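Local coordinates for aminopeptidase (Trypanosoma brucei brucei, PDB 4EFD), which probably removes amino-terminal residues from peptides as a metal-dependent aminopeptidase of the M17 (leucyl aminopeptidase) family, at residues K24-F29 with S183-V188; K283-V288 with V334-T339; S351-D356 with I369-E374. All blocks are in the same frame, centred on the assembly; numbering follows the deposited sequence.

Contact 1: K24-F29 with S183-V188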
loop_
_atom_site.group_PDB
_atom_site.type_symbol
_atom_site.label_atom_id
_atom_site.label_comp_id
_atom_site.label_asym_id
_atom_site.label_seq_id
_atom_site.Cartn_x
_atom_site.Cartn_y
_atom_site.Cartn_z
ATOM N N LYS A 24 1.803 21.517 -41.245
ATOM C CA LYS A 24 0.599 21.839 -42.005
ATOM C C LYS A 24 -0.437 20.736 -41.818
ATOM O O LYS A 24 -0.093 19.557 -41.755
ATOM C CB LYS A 24 0.928 22.002 -43.493
ATOM C CG LYS A 24 1.854 23.171 -43.801
ATOM N N THR A 25 -1.705 21.126 -41.732
ATOM C CA THR A 25 -2.792 20.176 -41.494
ATOM C C THR A 25 -3.072 19.297 -42.711
ATOM O O THR A 25 -2.742 19.655 -43.842
ATOM C CB THR A 25 -4.105 20.893 -41.093
ATOM O OG1 THR A 25 -5.138 19.925 -40.871
ATOM C CG2 THR A 25 -4.552 21.871 -42.179
ATOM N N ASN A 26 -3.685 18.146 -42.451
ATOM C CA ASN A 26 -4.126 17.222 -43.496
ATOM C C ASN A 26 -5.596 17.431 -43.865
ATOM O O ASN A 26 -6.140 16.700 -44.695
ATOM C CB ASN A 26 -3.930 15.774 -43.036
ATOM C CG ASN A 26 -4.801 15.421 -41.842
ATOM O OD1 ASN A 26 -4.831 16.150 -40.853
ATOM N ND2 ASN A 26 -5.520 14.308 -41.934
ATOM N N VAL A 27 -6.237 18.417 -43.236
ATOM C CA VAL A 27 -7.667 18.655 -43.408
ATOM C C VAL A 27 -7.921 19.891 -44.268
ATOM O O VAL A 27 -7.257 20.917 -44.105
ATOM C CB VAL A 27 -8.369 18.853 -42.049
ATOM C CG1 VAL A 27 -9.882 18.850 -42.225
ATOM C CG2 VAL A 27 -7.945 17.774 -41.067
ATOM N N CYS A 28 -8.877 19.778 -45.186
ATOM C CA CYS A 28 -9.343 20.913 -45.985
ATOM C C CYS A 28 -10.864 20.980 -45.917
ATOM O O CYS A 28 -11.531 19.956 -45.735
ATOM C CB CYS A 28 -8.872 20.789 -47.436
ATOM S SG CYS A 28 -9.445 19.304 -48.281
ATOM N N PHE A 29 -11.407 22.186 -46.065
ATOM C CA PHE A 29 -12.834 22.423 -45.848
ATOM C C PHE A 29 -13.528 23.016 -47.073
ATOM O O PHE A 29 -13.006 23.925 -47.720
ATOM C CB PHE A 29 -13.027 23.341 -44.639
ATOM C CG PHE A 29 -12.497 22.765 -43.358
ATOM C CD1 PHE A 29 -11.221 23.080 -42.915
ATOM C CD2 PHE A 29 -13.270 21.897 -42.601
ATOM C CE1 PHE A 29 -10.725 22.544 -41.733
ATOM C CE2 PHE A 29 -12.786 21.356 -41.420
ATOM C CZ PHE A 29 -11.509 21.681 -40.984
ATOM N N SER A 183 -3.985 10.058 -43.440
ATOM C CA SER A 183 -4.703 10.274 -44.692
ATOM C C SER A 183 -5.171 11.721 -44.802
ATOM O O SER A 183 -5.486 12.358 -43.797
ATOM C CB SER A 183 -5.912 9.343 -44.779
ATOM O OG SER A 183 -5.521 7.987 -44.662
ATOM N N ARG A 184 -5.203 12.235 -46.030
ATOM C CA ARG A 184 -5.797 13.544 -46.303
ATOM C C ARG A 184 -7.309 13.469 -46.116
ATOM O O ARG A 184 -7.933 12.469 -46.471
ATOM C CB ARG A 184 -5.465 14.011 -47.722
ATOM C CG ARG A 184 -4.226 14.878 -47.807
ATOM C CD ARG A 184 -3.700 14.953 -49.230
ATOM N NE ARG A 184 -2.825 13.823 -49.561
ATOM C CZ ARG A 184 -1.505 13.894 -49.756
ATOM N NH1 ARG A 184 -0.848 15.050 -49.677
ATOM N NH2 ARG A 184 -0.828 12.790 -50.045
ATOM N N LEU A 185 -7.888 14.527 -45.551
ATOM C CA LEU A 185 -9.323 14.577 -45.291
ATOM C C LEU A 185 -9.938 15.842 -45.879
ATOM O O LEU A 185 -9.403 16.938 -45.701
ATOM C CB LEU A 185 -9.595 14.523 -43.786
ATOM C CG LEU A 185 -9.062 13.302 -43.032
ATOM C CD1 LEU A 185 -9.381 13.421 -41.551
ATOM C CD2 LEU A 185 -9.631 12.011 -43.599
ATOM N N GLN A 186 -11.051 15.680 -46.592
ATOM C CA GLN A 186 -11.828 16.814 -47.084
ATOM C C GLN A 186 -13.193 16.816 -46.412
ATOM O O GLN A 186 -14.030 15.953 -46.685
ATOM C CB GLN A 186 -11.985 16.765 -48.606
ATOM C CG GLN A 186 -12.714 17.981 -49.184
ATOM C CD GLN A 186 -12.602 18.090 -50.698
ATOM O OE1 GLN A 186 -12.518 19.190 -51.243
ATOM N NE2 GLN A 186 -12.601 16.950 -51.381
ATOM N N VAL A 187 -13.405 17.780 -45.520
ATOM C CA VAL A 187 -14.681 17.922 -44.831
ATOM C C VAL A 187 -15.663 18.668 -45.732
ATOM O O VAL A 187 -15.395 19.798 -46.155
ATOM C CB VAL A 187 -14.522 18.670 -43.494
ATOM C CG1 VAL A 187 -15.884 18.966 -42.873
ATOM C CG2 VAL A 187 -13.658 17.860 -42.538
ATOM N N VAL A 188 -16.791 18.024 -46.023
ATOM C CA VAL A 188 -17.809 18.584 -46.905
ATOM C C VAL A 188 -19.070 18.924 -46.110
ATOM O O VAL A 188 -19.878 18.042 -45.803
ATOM C CB VAL A 188 -18.161 17.599 -48.043
ATOM C CG1 VAL A 188 -19.191 18.210 -48.981
ATOM C CG2 VAL A 188 -16.908 17.206 -48.810
#
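Asn-26 meets the start of the neighbouring strand with both its backbone and its side chain. Asn-26 ND2 donates to Ser-183 O (2.7 Å, 161° at the hydrogen), the acceptor oxygen lying almost in the amide plane of Asn-26. Standing CG between the backbone N and the carbonyl carbon (chi1 65°) swings the amide across the gap, while OD1 bonds Gln-208 of helix 197-215. Asparagine suits this place because one short group can donate and accept at once. The residue before it, Thr-25, forms an ST turn, its OG1 accepting from Val-27 N; the same hydroxyl bonds Gln-208 OE1, so Gln-208 meets both residues. From there the parallel ladder runs on: Leu-185 N donates to Asn-26 O (2.9 Å), Cys-28 N to Leu-185 O (2.9 Å), and Val-187 N to Cys-28 O (2.9 Å). This joins strand 27-31, outermost within the chain, to strand 184-189 in the sheet of the macro-like N-terminal domain. Strand 184-189 is bonded on its other side to strand 141-146. Val-27, Phe-29, Leu-185 and Val-187 share one face, where Phe-29 CD2 lies beside Val-187 CB (3.6 Å) and helices 151-160 and 197-215 supply a cover for branched and aromatic groups. On the other face Cys-28 SG packs on Gln-186 CB (3.6 Å), and Gln-186 extends past the sulfur until its NE2 bonds Asp-143 and Gln-39.

Contact 2: K283-V288 with V334-T339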
loop_
_atom_site.group_PDB
_atom_site.type_symbol
_atom_site.label_atom_id
_atom_site.label_comp_id
_atom_site.label_asym_id
_atom_site.label_seq_id
_atom_site.Cartn_x
_atom_site.Cartn_y
_atom_site.Cartn_z
ATOM N N LYS A 283 -10.718 43.188 -26.309
ATOM C CA LYS A 283 -10.305 42.824 -24.950
ATOM C C LYS A 283 -8.789 42.641 -24.878
ATOM O O LYS A 283 -8.129 42.468 -25.903
ATOM C CB LYS A 283 -11.001 41.530 -24.503
ATOM C CG LYS A 283 -11.492 41.551 -23.055
ATOM C CD LYS A 283 -12.948 42.012 -22.965
ATOM C CE LYS A 283 -13.245 42.726 -21.656
ATOM N NZ LYS A 283 -14.655 43.211 -21.600
ATOM N N LYS A 284 -8.246 42.681 -23.664
ATOM C CA LYS A 284 -6.823 42.432 -23.430
ATOM C C LYS A 284 -6.661 41.186 -22.557
ATOM O O LYS A 284 -6.873 41.239 -21.345
ATOM C CB LYS A 284 -6.167 43.648 -22.769
ATOM C CG LYS A 284 -6.246 44.920 -23.606
ATOM C CD LYS A 284 -5.435 46.063 -23.000
ATOM C CE LYS A 284 -6.126 46.671 -21.785
ATOM N NZ LYS A 284 -5.412 47.878 -21.273
ATOM N N VAL A 285 -6.290 40.066 -23.179
ATOM C CA VAL A 285 -6.213 38.775 -22.491
ATOM C C VAL A 285 -4.776 38.276 -22.361
ATOM O O VAL A 285 -3.999 38.353 -23.312
ATOM C CB VAL A 285 -7.033 37.703 -23.231
ATOM C CG1 VAL A 285 -7.001 36.384 -22.469
ATOM C CG2 VAL A 285 -8.468 38.175 -23.432
ATOM N N SER A 286 -4.434 37.763 -21.178
ATOM C CA SER A 286 -3.131 37.146 -20.931
ATOM C C SER A 286 -3.293 35.647 -20.706
ATOM O O SER A 286 -4.097 35.226 -19.877
ATOM C CB SER A 286 -2.453 37.780 -19.714
ATOM O OG SER A 286 -1.839 39.011 -20.052
ATOM N N LEU A 287 -2.526 34.851 -21.445
ATOM C CA LEU A 287 -2.577 33.395 -21.331
ATOM C C LEU A 287 -1.321 32.865 -20.641
ATOM O O LEU A 287 -0.211 33.290 -20.957
ATOM C CB LEU A 287 -2.717 32.757 -22.713
ATOM C CG LEU A 287 -3.898 33.205 -23.575
ATOM C CD1 LEU A 287 -3.788 32.604 -24.967
ATOM C CD2 LEU A 287 -5.216 32.819 -22.933
ATOM N N VAL A 288 -1.506 31.946 -19.695
ATOM C CA VAL A 288 -0.392 31.300 -18.993
ATOM C C VAL A 288 -0.532 29.782 -19.105
ATOM O O VAL A 288 -1.631 29.246 -18.966
ATOM C CB VAL A 288 -0.344 31.706 -17.506
ATOM C CG1 VAL A 288 0.897 31.140 -16.836
ATOM C CG2 VAL A 288 -0.372 33.219 -17.369
ATOM N N VAL A 334 -8.104 40.800 -30.455
ATOM C CA VAL A 334 -7.773 40.680 -29.039
ATOM C C VAL A 334 -6.280 40.915 -28.845
ATOM O O VAL A 334 -5.462 40.265 -29.497
ATOM C CB VAL A 334 -8.120 39.276 -28.498
ATOM C CG1 VAL A 334 -7.886 39.211 -26.994
ATOM C CG2 VAL A 334 -9.558 38.912 -28.832
ATOM N N GLN A 335 -5.927 41.850 -27.965
ATOM C CA GLN A 335 -4.535 42.041 -27.576
ATOM C C GLN A 335 -4.154 40.883 -26.665
ATOM O O GLN A 335 -4.717 40.724 -25.580
ATOM C CB GLN A 335 -4.328 43.378 -26.867
ATOM C CG GLN A 335 -2.858 43.728 -26.647
ATOM C CD GLN A 335 -2.651 45.086 -25.993
ATOM O OE1 GLN A 335 -1.530 45.443 -25.628
ATOM N NE2 GLN A 335 -3.731 45.849 -25.844
ATOM N N LEU A 336 -3.197 40.078 -27.115
ATOM C CA LEU A 336 -2.934 38.777 -26.517
ATOM C C LEU A 336 -1.488 38.656 -26.055
ATOM O O LEU A 336 -0.566 39.047 -26.772
ATOM C CB LEU A 336 -3.242 37.683 -27.543
ATOM C CG LEU A 336 -3.830 36.376 -27.021
ATOM C CD1 LEU A 336 -5.220 36.605 -26.451
ATOM C CD2 LEU A 336 -3.876 35.350 -28.139
ATOM N N SER A 337 -1.301 38.131 -24.848
ATOM C CA SER A 337 0.011 37.693 -24.386
ATOM C C SER A 337 -0.070 36.200 -24.091
ATOM O O SER A 337 -1.152 35.672 -23.823
ATOM C CB SER A 337 0.461 38.474 -23.149
ATOM O OG SER A 337 -0.205 38.036 -21.981
ATOM N N CYS A 338 1.070 35.521 -24.158
ATOM C CA CYS A 338 1.119 34.078 -23.946
ATOM C C CYS A 338 2.438 33.669 -23.299
ATOM O O CYS A 338 3.463 33.564 -23.974
ATOM C CB CYS A 338 0.926 33.345 -25.273
ATOM S SG CYS A 338 0.999 31.552 -25.138
ATOM N N THR A 339 2.399 33.448 -21.985
ATOM C CA THR A 339 3.581 33.065 -21.218
ATOM C C THR A 339 3.643 31.549 -21.039
ATOM O O THR A 339 2.761 30.954 -20.418
ATOM C CB THR A 339 3.589 33.741 -19.834
ATOM O OG1 THR A 339 3.537 35.165 -19.995
ATOM C CG2 THR A 339 4.843 33.369 -19.057
HETATM O O HOH W 1 0.612 35.828 -20.660
#
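The flat amide of Gln-335 is met by the aliphatic part of Lys-284, whose CD reaches Gln-335 NE2 (3.3 Å) from one side of the amide plane, at the nitrogen end. The two chains run side by side in the same direction; Gln-335 is extended, with CG anti to the backbone N (chi1 -170°). Long residues with polar ends suit this partly exposed start of the strands, since their methylenes can pack while the lysine end leads away. At another flat group, Ser-337 O takes Leu-287 N (2.9 Å) from well above the carbonyl plane, missing the lone pairs. The other rungs of this parallel ladder include Val-285 N to Gln-335 O and Thr-339 N to Leu-287 O (2.8 Å).

Deeper in, Ser-286 OG and Ser-337 OG share a hydrogen bond of 2.7 Å. Serine is small enough for two hydroxyls to meet across neighbouring strands; either could be the donor. Ser-337 OG has a second partner in a water 2.7 Å away, which donates to Leu-287 O (2.7 Å) and bonds Thr-339 OG1; Leu-287 O is thus gripped by both this water and a backbone N-H. Beyond Lys-283, whose end leads away, the opposite face is apolar: Val-285 CG2 touches Val-334 CG1 (3.8 Å), while Leu-336 reaches both Val-285 and Leu-287.

The two strands are joined by a beta-alpha-beta connection through helices 303-309 and 315-330 and lie inside the mixed sheet of the catalytic alpha/beta domain. Strand 396-401 flanks 283-293, and 269-275 flanks 334-344. Helices 315-330 and 512-520 pack on the valine and leucine face, and helix 375-388 lies against Ser-286, Val-288 and Thr-339.

Contact 3: S351-D356 with I369-E374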
loop_
_atom_site.group_PDB
_atom_site.type_symbol
_atom_site.label_atom_id
_atom_site.label_comp_id
_atom_site.label_asym_id
_atom_site.label_seq_id
_atom_site.Cartn_x
_atom_site.Cartn_y
_atom_site.Cartn_z
ATOM N N SER A 351 12.903 13.570 -2.264
ATOM C CA SER A 351 13.427 14.254 -1.083
ATOM C C SER A 351 14.065 15.606 -1.419
ATOM O O SER A 351 14.074 16.512 -0.585
ATOM C CB SER A 351 14.448 13.368 -0.363
ATOM N N TYR A 352 14.595 15.732 -2.634
ATOM C CA TYR A 352 15.256 16.964 -3.078
ATOM C C TYR A 352 14.264 18.129 -3.165
ATOM O O TYR A 352 13.207 18.004 -3.781
ATOM C CB TYR A 352 15.937 16.731 -4.431
ATOM C CG TYR A 352 16.665 17.925 -5.026
ATOM C CD1 TYR A 352 17.476 18.748 -4.242
ATOM C CD2 TYR A 352 16.565 18.210 -6.389
ATOM C CE1 TYR A 352 18.148 19.837 -4.798
ATOM C CE2 TYR A 352 17.234 19.289 -6.950
ATOM C CZ TYR A 352 18.023 20.099 -6.153
ATOM O OH TYR A 352 18.685 21.167 -6.712
ATOM N N ARG A 353 14.627 19.249 -2.539
ATOM C CA ARG A 353 13.791 20.456 -2.462
ATOM C C ARG A 353 12.544 20.303 -1.579
ATOM O O ARG A 353 11.650 21.150 -1.626
ATOM C CB ARG A 353 13.383 20.949 -3.859
ATOM C CG ARG A 353 14.539 21.090 -4.834
ATOM C CD ARG A 353 14.065 21.589 -6.190
ATOM N NE ARG A 353 12.924 20.826 -6.691
ATOM C CZ ARG A 353 11.666 21.250 -6.651
ATOM N NH1 ARG A 353 11.379 22.438 -6.134
ATOM N NH2 ARG A 353 10.691 20.490 -7.130
ATOM N N ASN A 354 12.489 19.246 -0.771
ATOM C CA ASN A 354 11.374 19.043 0.157
ATOM C C ASN A 354 11.557 19.948 1.378
ATOM O O ASN A 354 12.645 20.002 1.953
ATOM C CB ASN A 354 11.293 17.576 0.587
ATOM C CG ASN A 354 9.910 17.184 1.073
ATOM O OD1 ASN A 354 8.982 17.027 0.279
ATOM N ND2 ASN A 354 9.770 17.006 2.382
ATOM N N ASP A 355 10.495 20.663 1.747
ATOM C CA ASP A 355 10.509 21.650 2.841
ATOM C C ASP A 355 11.308 22.925 2.528
ATOM O O ASP A 355 11.588 23.715 3.430
ATOM C CB ASP A 355 10.993 21.023 4.162
ATOM C CG ASP A 355 10.164 19.821 4.577
ATOM O OD1 ASP A 355 8.919 19.935 4.611
ATOM O OD2 ASP A 355 10.759 18.762 4.874
ATOM N N ASP A 356 11.656 23.130 1.258
ATOM C CA ASP A 356 12.291 24.377 0.827
ATOM C C ASP A 356 11.292 25.525 0.902
ATOM O O ASP A 356 10.093 25.324 0.713
ATOM C CB ASP A 356 12.799 24.271 -0.619
ATOM C CG ASP A 356 14.177 23.634 -0.724
ATOM O OD1 ASP A 356 14.670 23.066 0.269
ATOM O OD2 ASP A 356 14.770 23.700 -1.820
ATOM N N ILE A 369 6.041 21.568 0.630
ATOM C CA ILE A 369 5.821 20.371 1.449
ATOM C C ILE A 369 5.746 19.101 0.595
ATOM O O ILE A 369 5.937 17.998 1.106
ATOM C CB ILE A 369 4.552 20.489 2.341
ATOM C CG1 ILE A 369 3.270 20.504 1.499
ATOM C CG2 ILE A 369 4.636 21.731 3.221
ATOM C CD1 ILE A 369 2.019 20.765 2.312
ATOM N N ASN A 370 5.461 19.261 -0.697
ATOM C CA ASN A 370 5.426 18.139 -1.635
ATOM C C ASN A 370 6.045 18.534 -2.979
ATOM O O ASN A 370 5.499 19.370 -3.703
ATOM C CB ASN A 370 3.986 17.655 -1.824
ATOM C CG ASN A 370 3.906 16.270 -2.447
ATOM O OD1 ASN A 370 4.777 15.869 -3.221
ATOM N ND2 ASN A 370 2.854 15.532 -2.108
ATOM N N THR A 371 7.179 17.916 -3.306
ATOM C CA THR A 371 7.936 18.255 -4.515
ATOM C C THR A 371 7.279 17.781 -5.814
ATOM O O THR A 371 7.667 18.219 -6.899
ATOM C CB THR A 371 9.371 17.686 -4.452
ATOM O OG1 THR A 371 9.326 16.316 -4.037
ATOM C CG2 THR A 371 10.217 18.484 -3.474
ATOM N N ASP A 372 6.294 16.892 -5.705
ATOM C CA ASP A 372 5.556 16.410 -6.872
ATOM C C ASP A 372 4.573 17.447 -7.434
ATOM O O ASP A 372 4.179 17.353 -8.597
ATOM C CB ASP A 372 4.805 15.114 -6.535
ATOM C CG ASP A 372 5.737 13.952 -6.207
ATOM O OD1 ASP A 372 6.925 13.982 -6.603
ATOM O OD2 ASP A 372 5.268 12.993 -5.557
ATOM N N ALA A 373 4.181 18.427 -6.618
ATOM C CA ALA A 373 3.256 19.484 -7.051
ATOM C C ALA A 373 4.016 20.747 -7.456
ATOM O O ALA A 373 4.032 21.731 -6.715
ATOM C CB ALA A 373 2.263 19.797 -5.940
ATOM N N GLU A 374 4.613 20.723 -8.649
ATOM C CA GLU A 374 5.566 21.756 -9.075
ATOM C C GLU A 374 5.005 22.765 -10.083
ATOM O O GLU A 374 5.233 23.964 -9.948
ATOM C CB GLU A 374 6.815 21.098 -9.663
#
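Van der Waals contact carries most of this meeting, with Thr-371 CG2 pushed against the turn of residues 351-354. The methyl touches Arg-353 C (3.5 Å) and lies beside Tyr-352 O, where the modelled approach is unusually short and its exact length doubtful. It also lies over one face of the Arg-353 guanidinium, off toward its rim, though that placement is less certain because the arginine has two conformers. Threonine suits the spot: its methyl packs against the turn while OG1 bonds the backbone carbonyl of Lys-350.

Polar contact across the gap is poor. Asn-354 OD1 stands 3.3 Å from Ile-369 O, both acceptors, and no hydrogen bond joins the segments.

Bonds within each segment shape it instead. Two type II turns overlap in 351-356, with Arg-353 and Asp-355 taking the positive phi, and Asn-354 N bonds Ser-351 O. In 369-374, Asn-370 OD1 accepts from Asp-372 N (3.1 Å), an Asx turn opening the Asn-Thr-Asp-Ala-Glu signature of M17 enzymes, whose acids bind metal in relatives.

The first loop leads from strand 334-344 into 356-359, beside Met-310 and Tyr-294 of a second subunit; the other links strand 365-368 to helix 375-388.

Contact 2 is the most buried of the three, contacts 1 and 3 being partly buried. Contacts 1 and 2 both join parallel neighbouring strands, but in separate sheets of separate domains, their centres about 29 Å apart. Contact 1 sits at the margin of its sheet within the chain and adds one side-chain amide to the ladder; contact 2, flanked by strands on both sides, adds buried hydroxyls and a water. Contact 3 has no ladder at all and relies on a methyl among turns at a subunit interface. Still, contacts 2 and 3 belong to one catalytic domain: strand 334-344 runs on toward the loop of 351-356, and helix 375-388, which follows 369-374, packs on contact 2.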